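Local coordinates for protein (R)-2-hydroxyglutaryl-CoA dehydratase activating ATPase (Acidaminococcus fermentans, PDB 1HUX) that hydrolyses ATP slowly to drive electron transfer that activates (R)-2-hydroxyglutaryl-CoA dehydratase, working as a homodimer that shares one [4Fe-4S] cluster, at residues 18-23 with 251-255; 208-214 with 232-238. One frame throughout, in Å; residues are numbered along the deposited sequence.

Contact 1 (18-23 with 251-255)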
ATOM      1  N   ILE A  18       3.643  31.229   8.849  1.00 24.49           N
ATOM      2  CA  ILE A  18       4.054  32.382   8.074  1.00 24.49           C
ATOM      3  C   ILE A  18       3.406  33.659   8.612  1.00 24.49           C
ATOM      4  O   ILE A  18       2.250  33.654   9.050  1.00 24.49           O
ATOM      5  CB  ILE A  18       3.679  32.210   6.579  1.00 20.11           C
ATOM      6  CG1 ILE A  18       4.650  31.229   5.915  1.00 20.11           C
ATOM      7  CG2 ILE A  18       3.726  33.572   5.858  1.00 20.11           C
ATOM      8  CD1 ILE A  18       6.075  31.768   5.792  1.00 20.11           C
ATOM      9  N   ILE A  19       4.177  34.746   8.590  1.00 10.23           N
ATOM     10  CA  ILE A  19       3.697  36.058   9.019  1.00 10.23           C
ATOM     11  C   ILE A  19       4.119  37.047   7.946  1.00 10.23           C
ATOM     12  O   ILE A  19       5.309  37.142   7.611  1.00 10.23           O
ATOM     13  CB  ILE A  19       4.351  36.523  10.355  1.00 16.50           C
ATOM     14  CG1 ILE A  19       3.892  35.647  11.517  1.00 16.50           C
ATOM     15  CG2 ILE A  19       3.962  37.959  10.660  1.00 16.50           C
ATOM     16  CD1 ILE A  19       4.612  35.989  12.836  1.00 16.50           C
ATOM     17  N   LEU A  20       3.157  37.772   7.390  1.00 12.33           N
ATOM     18  CA  LEU A  20       3.511  38.769   6.386  1.00 12.33           C
ATOM     19  C   LEU A  20       2.903  40.146   6.644  1.00 12.33           C
ATOM     20  O   LEU A  20       1.827  40.291   7.264  1.00 12.33           O
ATOM     21  CB  LEU A  20       3.178  38.283   4.963  1.00 34.88           C
ATOM     22  CG  LEU A  20       1.973  37.388   4.682  1.00 34.88           C
ATOM     23  CD1 LEU A  20       0.705  38.013   5.233  1.00 34.88           C
ATOM     24  CD2 LEU A  20       1.872  37.183   3.189  1.00 34.88           C
ATOM     25  N   LYS A  21       3.629  41.153   6.168  1.00 26.09           N
ATOM     26  CA  LYS A  21       3.246  42.541   6.325  1.00 26.09           C
ATOM     27  C   LYS A  21       2.543  43.083   5.082  1.00 26.09           C
ATOM     28  O   LYS A  21       3.138  43.151   3.997  1.00 26.09           O
ATOM     29  CB  LYS A  21       4.502  43.365   6.640  1.00 29.94           C
ATOM     30  CG  LYS A  21       4.301  44.871   6.712  1.00 29.94           C
ATOM     31  CD  LYS A  21       5.546  45.557   7.240  1.00 29.94           C
ATOM     32  CE  LYS A  21       6.760  45.232   6.399  1.00 29.94           C
ATOM     33  NZ  LYS A  21       8.031  45.711   7.026  1.00 29.94           N
ATOM     34  N   ASP A  22       1.274  43.457   5.255  1.00 35.88           N
ATOM     35  CA  ASP A  22       0.455  44.024   4.182  1.00 35.88           C
ATOM     36  C   ASP A  22       0.188  43.005   3.097  1.00 35.88           C
ATOM     37  O   ASP A  22      -0.158  43.364   1.973  1.00 35.88           O
ATOM     38  CB  ASP A  22       1.151  45.256   3.591  1.00 31.10           C
ATOM     39  CG  ASP A  22       1.382  46.345   4.630  1.00 31.10           C
ATOM     40  OD1 ASP A  22       2.297  47.184   4.438  1.00 31.10           O
ATOM     41  OD2 ASP A  22       0.639  46.359   5.638  1.00 31.10           O
ATOM     42  N   GLY A  23       0.334  41.732   3.453  1.00 26.44           N
ATOM     43  CA  GLY A  23       0.117  40.653   2.503  1.00 26.44           C
ATOM     44  C   GLY A  23       1.063  40.703   1.320  1.00 26.44           C
ATOM     45  O   GLY A  23       0.825  40.051   0.307  1.00 26.44           O
ATOM     46  N   ALA A 251      -1.689  32.977   5.334  1.00 24.78           N
ATOM     47  CA  ALA A 251      -1.348  34.351   5.670  1.00 24.78           C
ATOM     48  C   ALA A 251      -1.960  35.316   4.646  1.00 24.78           C
ATOM     49  O   ALA A 251      -2.399  36.411   5.008  1.00 24.78           O
ATOM     50  CB  ALA A 251       0.195  34.519   5.741  1.00 10.23           C
ATOM     51  N   LEU A 252      -2.009  34.903   3.377  1.00 11.35           N
ATOM     52  CA  LEU A 252      -2.566  35.756   2.331  1.00 11.35           C
ATOM     53  C   LEU A 252      -4.068  35.857   2.504  1.00 11.35           C
ATOM     54  O   LEU A 252      -4.629  36.925   2.342  1.00 11.35           O
ATOM     55  CB  LEU A 252      -2.208  35.214   0.950  1.00 10.23           C
ATOM     56  CG  LEU A 252      -0.724  35.350   0.582  1.00 10.23           C
ATOM     57  CD1 LEU A 252      -0.384  34.493  -0.640  1.00 10.23           C
ATOM     58  CD2 LEU A 252      -0.394  36.814   0.320  1.00 10.23           C
ATOM     59  N   TYR A 253      -4.724  34.756   2.846  1.00 10.58           N
ATOM     60  CA  TYR A 253      -6.162  34.807   3.070  1.00 10.58           C
ATOM     61  C   TYR A 253      -6.482  35.593   4.326  1.00 10.58           C
ATOM     62  O   TYR A 253      -7.582  36.125   4.462  1.00 10.58           O
ATOM     63  CB  TYR A 253      -6.756  33.419   3.220  1.00 50.07           C
ATOM     64  CG  TYR A 253      -7.182  32.830   1.914  1.00 50.07           C
ATOM     65  CD1 TYR A 253      -6.541  31.709   1.396  1.00 50.07           C
ATOM     66  CD2 TYR A 253      -8.210  33.408   1.173  1.00 50.07           C
ATOM     67  CE1 TYR A 253      -6.911  31.168   0.164  1.00 50.07           C
ATOM     68  CE2 TYR A 253      -8.593  32.883  -0.062  1.00 50.07           C
ATOM     69  CZ  TYR A 253      -7.938  31.760  -0.569  1.00 50.07           C
ATOM     70  OH  TYR A 253      -8.283  31.241  -1.811  1.00 50.07           O
ATOM     71  N   ALA A 254      -5.526  35.645   5.252  1.00 39.46           N
ATOM     72  CA  ALA A 254      -5.697  36.370   6.504  1.00 39.46           C
ATOM     73  C   ALA A 254      -5.667  37.855   6.220  1.00 39.46           C
ATOM     74  O   ALA A 254      -6.568  38.584   6.625  1.00 39.46           O
ATOM     75  CB  ALA A 254      -4.592  36.010   7.470  1.00 27.26           C
ATOM     76  N   TYR A 255      -4.624  38.298   5.524  1.00 22.24           N
ATOM     77  CA  TYR A 255      -4.479  39.709   5.187  1.00 22.24           C
ATOM     78  C   TYR A 255      -5.641  40.167   4.329  1.00 22.24           C
ATOM     79  O   TYR A 255      -5.934  41.357   4.241  1.00 22.24           O
ATOM     80  CB  TYR A 255      -3.187  39.957   4.425  1.00 26.44           C
ATOM     81  CG  TYR A 255      -3.172  41.307   3.759  1.00 26.44           C
ATOM     82  CD1 TYR A 255      -2.757  42.441   4.444  1.00 26.44           C
ATOM     83  CD2 TYR A 255      -3.607  41.454   2.448  1.00 26.44           C
ATOM     84  CE1 TYR A 255      -2.773  43.702   3.838  1.00 26.44           C
ATOM     85  CE2 TYR A 255      -3.627  42.700   1.827  1.00 26.44           C
ATOM     86  CZ  TYR A 255      -3.208  43.824   2.520  1.00 26.44           C
ATOM     87  OH  TYR A 255      -3.199  45.055   1.878  1.00 26.44           O
TER
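L20 and A251 form the middle of an apolar contact between strand 14-21 and helix 245-257. This is a helix lying against one face of the five-stranded sheet that holds 4-10 and 14-21, in an actin-type ATPase domain. The axes of 18-21 and 251-255 approach to 8.6 Å, with their directions 42° apart.

The apolar contacts centre on the A251 methyl. L20 CG sits 3.5 Å from A251 CB, and L20 CD1 reaches over to the carbonyl oxygen of the same residue. The other branch, L20 CD2, meets L252 CD2 at 3.7 Å, with the two side chains crossing at about a right angle. I18 touches A251 with its CG2 branch, 3.7 Å from CB. Its CG1 lies beside the backbone N, and that arm leads away from the helix. M88 and F92 of helix 82-93 also pack on L252.

The aromatic contact is at the turn after the strand. Y255 CG is anti to the backbone N (chi1 165°), and the ring lies along the D22-G23 backbone. G23 has positive phi and brings its CA over the ring face in a CH-pi contact, 3.9 Å from the ring centroid and 23° off its normal. G23 O also meets L252 CD2. The turn is tied back by D22, whose OD2 accepts hydrogen bonds from I3 N and S2 N at the start of the chain.

No hydrogen bond joins the two segments. The contact therefore rests mainly on apolar packing, with the tyrosine face laid over the peptide backbone at the turn.

Contact 2 (208-214 with 232-238)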
ATOM      1  N   ILE A 208      -2.104  18.660 -16.798  1.00 11.52           N
ATOM      2  CA  ILE A 208      -0.980  19.529 -16.531  1.00 11.52           C
ATOM      3  C   ILE A 208      -1.057  20.799 -17.328  1.00 11.52           C
ATOM      4  O   ILE A 208      -0.803  20.800 -18.541  1.00 11.52           O
ATOM      5  CB  ILE A 208       0.359  18.878 -16.870  1.00 11.05           C
ATOM      6  CG1 ILE A 208       0.681  17.816 -15.830  1.00 11.05           C
ATOM      7  CG2 ILE A 208       1.459  19.924 -16.931  1.00 11.05           C
ATOM      8  CD1 ILE A 208       0.287  16.425 -16.266  1.00 11.05           C
ATOM      9  N   VAL A 209      -1.396  21.891 -16.670  1.00 25.10           N
ATOM     10  CA  VAL A 209      -1.434  23.142 -17.376  1.00 25.10           C
ATOM     11  C   VAL A 209      -0.094  23.829 -17.227  1.00 25.10           C
ATOM     12  O   VAL A 209       0.742  23.455 -16.418  1.00 25.10           O
ATOM     13  CB  VAL A 209      -2.524  24.082 -16.826  1.00 10.23           C
ATOM     14  CG1 VAL A 209      -2.486  25.424 -17.590  1.00 10.23           C
ATOM     15  CG2 VAL A 209      -3.870  23.409 -16.986  1.00 10.23           C
ATOM     16  N   LYS A 210       0.062  24.857 -18.028  1.00 47.41           N
ATOM     17  CA  LYS A 210       1.223  25.680 -18.053  1.00 47.41           C
ATOM     18  C   LYS A 210       1.603  26.219 -16.705  1.00 47.41           C
ATOM     19  O   LYS A 210       0.769  26.584 -15.905  1.00 47.41           O
ATOM     20  CB  LYS A 210       0.966  26.815 -19.012  1.00 54.44           C
ATOM     21  CG  LYS A 210       2.033  26.819 -20.050  1.00 54.44           C
ATOM     22  CD  LYS A 210       1.739  27.661 -21.282  1.00 54.44           C
ATOM     23  CE  LYS A 210       2.980  27.468 -22.145  1.00 54.44           C
ATOM     24  NZ  LYS A 210       2.907  28.216 -23.444  1.00 54.44           N
ATOM     25  N   ASP A 211       2.912  26.262 -16.484  1.00 16.68           N
ATOM     26  CA  ASP A 211       3.506  26.730 -15.235  1.00 16.68           C
ATOM     27  C   ASP A 211       3.097  25.871 -14.060  1.00 16.68           C
ATOM     28  O   ASP A 211       2.261  26.213 -13.227  1.00 16.68           O
ATOM     29  CB  ASP A 211       3.195  28.205 -15.028  1.00 41.30           C
ATOM     30  CG  ASP A 211       4.357  29.084 -15.397  1.00 41.30           C
ATOM     31  OD1 ASP A 211       5.395  28.946 -14.715  1.00 41.30           O
ATOM     32  OD2 ASP A 211       4.278  29.852 -16.376  1.00 41.30           O
ATOM     33  N   VAL A 212       3.693  24.675 -14.044  1.00 18.26           N
ATOM     34  CA  VAL A 212       3.492  23.681 -13.027  1.00 18.26           C
ATOM     35  C   VAL A 212       4.469  23.962 -11.898  1.00 18.26           C
ATOM     36  O   VAL A 212       5.639  24.236 -12.147  1.00 18.26           O
ATOM     37  CB  VAL A 212       3.769  22.256 -13.586  1.00 21.43           C
ATOM     38  CG1 VAL A 212       3.391  21.198 -12.512  1.00 21.43           C
ATOM     39  CG2 VAL A 212       2.980  22.019 -14.827  1.00 21.43           C
ATOM     40  N   VAL A 213       3.994  23.912 -10.664  1.00 14.24           N
ATOM     41  CA  VAL A 213       4.888  24.133  -9.520  1.00 14.24           C
ATOM     42  C   VAL A 213       4.727  23.018  -8.502  1.00 14.24           C
ATOM     43  O   VAL A 213       3.615  22.514  -8.275  1.00 14.24           O
ATOM     44  CB  VAL A 213       4.605  25.463  -8.808  1.00 11.63           C
ATOM     45  CG1 VAL A 213       4.845  26.604  -9.767  1.00 11.63           C
ATOM     46  CG2 VAL A 213       3.179  25.473  -8.311  1.00 11.63           C
ATOM     47  N   MET A 214       5.846  22.608  -7.917  1.00 17.14           N
ATOM     48  CA  MET A 214       5.813  21.556  -6.921  1.00 17.14           C
ATOM     49  C   MET A 214       5.901  22.193  -5.531  1.00 17.14           C
ATOM     50  O   MET A 214       6.729  23.074  -5.260  1.00 17.14           O
ATOM     51  CB  MET A 214       6.956  20.576  -7.167  1.00 21.74           C
ATOM     52  CG  MET A 214       6.978  19.441  -6.189  1.00 21.74           C
ATOM     53  SD  MET A 214       8.267  18.288  -6.579  1.00 21.74           S
ATOM     54  CE  MET A 214       7.434  16.725  -6.056  1.00 21.74           C
ATOM     55  N   LEU A 232       6.082  14.221 -17.100  1.00 34.54           N
ATOM     56  CA  LEU A 232       5.175  15.185 -17.711  1.00 34.54           C
ATOM     57  C   LEU A 232       5.813  15.972 -18.854  1.00 34.54           C
ATOM     58  O   LEU A 232       5.121  16.643 -19.626  1.00 34.54           O
ATOM     59  CB  LEU A 232       4.666  16.161 -16.650  1.00 15.59           C
ATOM     60  CG  LEU A 232       4.084  15.570 -15.369  1.00 15.59           C
ATOM     61  CD1 LEU A 232       3.577  16.733 -14.516  1.00 15.59           C
ATOM     62  CD2 LEU A 232       2.961  14.583 -15.659  1.00 15.59           C
ATOM     63  N   GLY A 233       7.133  15.905 -18.955  1.00 31.19           N
ATOM     64  CA  GLY A 233       7.819  16.616 -20.018  1.00 31.19           C
ATOM     65  C   GLY A 233       7.602  18.119 -20.056  1.00 31.19           C
ATOM     66  O   GLY A 233       7.542  18.720 -21.131  1.00 31.19           O
ATOM     67  N   VAL A 234       7.480  18.728 -18.883  1.00 32.80           N
ATOM     68  CA  VAL A 234       7.294  20.171 -18.778  1.00 32.80           C
ATOM     69  C   VAL A 234       8.060  20.637 -17.558  1.00 32.80           C
ATOM     70  O   VAL A 234       8.290  19.848 -16.649  1.00 32.80           O
ATOM     71  CB  VAL A 234       5.808  20.552 -18.601  1.00 31.47           C
ATOM     72  CG1 VAL A 234       5.138  20.690 -19.964  1.00 31.47           C
ATOM     73  CG2 VAL A 234       5.097  19.500 -17.772  1.00 31.47           C
ATOM     74  N   GLU A 235       8.468  21.905 -17.544  1.00 34.08           N
ATOM     75  CA  GLU A 235       9.202  22.454 -16.406  1.00 34.08           C
ATOM     76  C   GLU A 235       8.375  22.390 -15.131  1.00 34.08           C
ATOM     77  O   GLU A 235       7.178  22.698 -15.134  1.00 34.08           O
ATOM     78  CB  GLU A 235       9.572  23.913 -16.643  1.00 82.91           C
ATOM     79  CG  GLU A 235      10.850  24.128 -17.395  1.00 82.91           C
ATOM     80  CD  GLU A 235      11.140  25.602 -17.584  1.00 82.91           C
ATOM     81  OE1 GLU A 235      10.386  26.266 -18.331  1.00 82.91           O
ATOM     82  OE2 GLU A 235      12.112  26.102 -16.977  1.00 82.91           O
ATOM     83  N   ILE A 236       9.017  21.962 -14.048  1.00 24.56           N
ATOM     84  CA  ILE A 236       8.372  21.907 -12.744  1.00 24.56           C
ATOM     85  C   ILE A 236       9.164  22.895 -11.889  1.00 24.56           C
ATOM     86  O   ILE A 236      10.372  22.733 -11.686  1.00 24.56           O
ATOM     87  CB  ILE A 236       8.443  20.511 -12.093  1.00 15.31           C
ATOM     88  CG1 ILE A 236       7.786  19.455 -12.998  1.00 15.31           C
ATOM     89  CG2 ILE A 236       7.732  20.544 -10.744  1.00 15.31           C
ATOM     90  CD1 ILE A 236       6.272  19.592 -13.168  1.00 15.31           C
ATOM     91  N   LYS A 237       8.486  23.938 -11.420  1.00 28.88           N
ATOM     92  CA  LYS A 237       9.123  24.963 -10.606  1.00 28.88           C
ATOM     93  C   LYS A 237       8.982  24.663  -9.126  1.00 28.88           C
ATOM     94  O   LYS A 237       8.102  23.899  -8.703  1.00 28.88           O
ATOM     95  CB  LYS A 237       8.508  26.331 -10.906  1.00 30.97           C
ATOM     96  CG  LYS A 237       8.473  26.663 -12.379  1.00 30.97           C
ATOM     97  CD  LYS A 237       8.170  28.127 -12.617  1.00 30.97           C
ATOM     98  CE  LYS A 237       8.353  28.466 -14.080  1.00 30.97           C
ATOM     99  NZ  LYS A 237       8.393  29.931 -14.319  1.00 30.97           N
ATOM    100  N   THR A 238       9.872  25.266  -8.349  1.00 20.93           N
ATOM    101  CA  THR A 238       9.865  25.104  -6.901  1.00 20.93           C
ATOM    102  C   THR A 238      10.804  26.161  -6.321  1.00 20.93           C
ATOM    103  O   THR A 238      11.700  26.653  -7.012  1.00 20.93           O
ATOM    104  CB  THR A 238      10.331  23.680  -6.497  1.00 26.43           C
ATOM    105  OG1 THR A 238      10.061  23.449  -5.103  1.00 26.43           O
ATOM    106  CG2 THR A 238      11.824  23.503  -6.794  1.00 26.43           C
TER
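V213 and K237 pair in register as neighbouring parallel strands of a beta-alpha-beta unit: strand 212-215, helix 222-232 and the short, weakly bonded strand 236-237. The last is the outermost in its sheet within this chain.

Two backbone hydrogen bonds join the strands on either side of this pair. K237 N donates to V212 O at 3.0 Å. M214 N donates to K237 O at 2.7 Å. A weak bond runs from T238 OG1 to M214 O.

The apolar contacts lie on the side of V212 and I236. V212 CG1 meets I236 CD1, while I236 CG2 packs on M214 CB at 3.7 Å. I208, in the loop before strand 212-215, lies against L232 at the end of helix 222-232 and V234 just after it. Its CG1-CD1 arm touches the two L232 methyls, and its CG2 faces V234 CG2 at 3.8 Å. M214 also reaches V224 and L228 of helix 222-232, joining the strand to the crossover helix.

The ionic contact lies on the side of V213 and K237. K237 CG is anti to its carbonyl carbon (chi1 -51°). The chain then runs extended to D211, where K237 NZ forms a salt bridge with D211 OD1 at 3.2 Å.

The centres of contacts 1 and 2 are 26 Å apart, and their nearest atoms about 12 Å, so they do not touch. Each belongs to a different five-stranded mixed sheet of the actin fold. Contact 1 places a helix against the sheet containing strands 4-10 and 14-21. Contact 2 pairs strands of the sheet containing 99-104. Along the chain, contact 2 is nested inside the loop closed by contact 1. Helix 245-257 follows strand 236-237 and brings the chain back to the first sheet. ATP-binding Q243 lies in the connection between them, so this return passes the nucleotide site.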